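Local coordinates for proline dipeptidase (Streptococcus agalactiae, PDB 3OOO), which probably hydrolyses proline-containing dipeptides as a manganese-dependent M24B-family peptidase, of which this chain is the N-terminal creatinase/prolidase domain, at residues L55-A59 with L60-R64. Numbering follows the deposited sequence. Where two conformers were deposited one is given.
Sequences LFVPA and LEVSR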
loop_
_atom_site.group_PDB
_atom_site.type_symbol
_atom_site.label_atom_id
_atom_site.label_comp_id
_atom_site.label_asym_id
_atom_site.label_seq_id
_atom_site.Cartn_x
_atom_site.Cartn_y
_atom_site.Cartn_z
ATOM N N LEU A 55 -16.347 -9.844 8.822
ATOM C CA LEU A 55 -15.586 -10.009 7.590
ATOM C C LEU A 55 -16.335 -9.415 6.397
ATOM O O LEU A 55 -17.515 -9.693 6.196
ATOM C CB LEU A 55 -15.275 -11.498 7.376
ATOM C CG LEU A 55 -14.596 -11.934 6.079
ATOM C CD1 LEU A 55 -13.255 -11.270 5.896
ATOM C CD2 LEU A 55 -14.428 -13.433 6.071
ATOM N N PHE A 56 -15.642 -8.571 5.635
ATOM C CA PHE A 56 -16.188 -7.948 4.431
ATOM C C PHE A 56 -15.441 -8.502 3.234
ATOM O O PHE A 56 -14.221 -8.462 3.220
ATOM C CB PHE A 56 -16.004 -6.424 4.518
ATOM C CG PHE A 56 -16.506 -5.662 3.311
ATOM C CD1 PHE A 56 -17.855 -5.655 2.983
ATOM C CD2 PHE A 56 -15.629 -4.917 2.529
ATOM C CE1 PHE A 56 -18.323 -4.936 1.888
ATOM C CE2 PHE A 56 -16.088 -4.197 1.424
ATOM C CZ PHE A 56 -17.439 -4.200 1.108
ATOM N N VAL A 57 -16.163 -9.008 2.239
ATOM C CA VAL A 57 -15.539 -9.606 1.052
ATOM C C VAL A 57 -16.297 -9.221 -0.214
ATOM O O VAL A 57 -17.412 -8.721 -0.130
ATOM C CB VAL A 57 -15.480 -11.164 1.141
ATOM C CG1 VAL A 57 -14.467 -11.614 2.183
ATOM C CG2 VAL A 57 -16.865 -11.764 1.409
ATOM N N PRO A 58 -15.703 -9.459 -1.397
ATOM C CA PRO A 58 -16.522 -9.301 -2.599
ATOM C C PRO A 58 -17.705 -10.263 -2.552
ATOM O O PRO A 58 -17.593 -11.358 -1.986
ATOM C CB PRO A 58 -15.564 -9.679 -3.732
ATOM C CG PRO A 58 -14.208 -9.441 -3.171
ATOM C CD PRO A 58 -14.304 -9.795 -1.722
ATOM N N ALA A 59 -18.832 -9.853 -3.131
ATOM C CA ALA A 59 -20.077 -10.626 -3.036
ATOM C C ALA A 59 -19.938 -12.077 -3.474
ATOM O O ALA A 59 -20.581 -12.968 -2.915
ATOM C CB ALA A 59 -21.189 -9.949 -3.816
ATOM N N LEU A 60 -19.092 -12.317 -4.468
ATOM C CA LEU A 60 -18.913 -13.677 -4.954
ATOM C C LEU A 60 -18.288 -14.609 -3.923
ATOM O O LEU A 60 -18.441 -15.827 -4.028
ATOM C CB LEU A 60 -18.117 -13.682 -6.256
ATOM C CG LEU A 60 -19.007 -13.302 -7.445
ATOM C CD1 LEU A 60 -18.170 -13.073 -8.682
ATOM C CD2 LEU A 60 -20.069 -14.365 -7.707
ATOM N N GLU A 61 -17.625 -14.027 -2.918
ATOM C CA GLU A 61 -16.923 -14.804 -1.893
ATOM C C GLU A 61 -17.716 -14.948 -0.595
ATOM O O GLU A 61 -17.280 -15.637 0.322
ATOM C CB GLU A 61 -15.562 -14.176 -1.581
ATOM C CG GLU A 61 -14.569 -14.198 -2.733
ATOM C CD GLU A 61 -14.023 -15.582 -3.014
ATOM O OE1 GLU A 61 -14.729 -16.575 -2.732
ATOM O OE2 GLU A 61 -12.885 -15.672 -3.525
ATOM N N VAL A 62 -18.875 -14.301 -0.517
ATOM C CA VAL A 62 -19.664 -14.323 0.719
ATOM C C VAL A 62 -20.039 -15.737 1.171
ATOM O O VAL A 62 -19.871 -16.071 2.341
ATOM C CB VAL A 62 -20.916 -13.402 0.636
ATOM C CG1 VAL A 62 -21.847 -13.612 1.826
ATOM C CG2 VAL A 62 -20.495 -11.946 0.584
ATOM N N SER A 63 -20.520 -16.562 0.242
ATOM C CA SER A 63 -20.932 -17.929 0.565
ATOM C C SER A 63 -19.767 -18.734 1.130
ATOM O O SER A 63 -19.883 -19.355 2.193
ATOM C CB SER A 63 -21.508 -18.630 -0.669
ATOM O OG SER A 63 -21.915 -19.951 -0.351
ATOM N N ARG A 64 -18.638 -18.710 0.426
ATOM C CA ARG A 64 -17.442 -19.415 0.875
ATOM C C ARG A 64 -16.956 -18.907 2.238
ATOM O O ARG A 64 -16.553 -19.698 3.101
ATOM C CB ARG A 64 -16.336 -19.297 -0.174
ATOM C CG ARG A 64 -15.125 -20.158 0.120
ATOM C CD ARG A 64 -14.195 -20.261 -1.080
ATOM N NE ARG A 64 -13.520 -19.006 -1.418
ATOM C CZ ARG A 64 -12.337 -18.635 -0.933
ATOM N NH1 ARG A 64 -11.693 -19.410 -0.066
ATOM N NH2 ARG A 64 -11.794 -17.486 -1.315
HETATM O O HOH W 1 -21.388 -15.656 -2.396
#
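V57 and V62 meet methyl to methyl where strand 54-58 turns into helix 62-68, the first bend of a beta-alpha-beta unit that returns through strand 73-76 in the N-terminal domain of this creatinase/prolidase-type protein. The two valines lie askew to one another, with V57 CG2 3.7 Å from V62 CG2. With CG1 of V57 anti to the carbonyl carbon (chi1 -71°), CG2 falls between the backbone N and the carbonyl carbon, which turns it toward the first residues of the helix; V62 uses the methyl that lies anti to its own carbonyl carbon. V73, on the returning strand, touches both valines, so the small apolar cluster ties all three elements of the unit together. E61 adds its CB to the same patch, 4.1 Å from V57 CG2, before its bent chain carries the carboxylate away from the strand.

Two backbone bonds close the turn. E61 N donates to P58 O at 2.8 Å, and V62 N to A59 O over a longer 3.2 Å. The second oxygen is shared: a water donates to A59 O and accepts from S63 N, bridging one residue further into the first helical turn.

On the helix side, E61 was modelled in two conformers, and in the one described here R64 takes hold of its carboxylate side-on, with NE and NH2 each serving one oxygen. The carboxylate lies at the guanidinium edge, in its plane, while both nitrogens stand above the carboxylate's own plane. F35 O accepts a further bond from NH2, which would help fix the rotation of the guanidinium. In that copy of E61 the salt bridge runs from R64 NE to E61 OE1 at 3.0 Å, and its companion from R64 NH2 to E61 OE2 is nearly straight, at 168°.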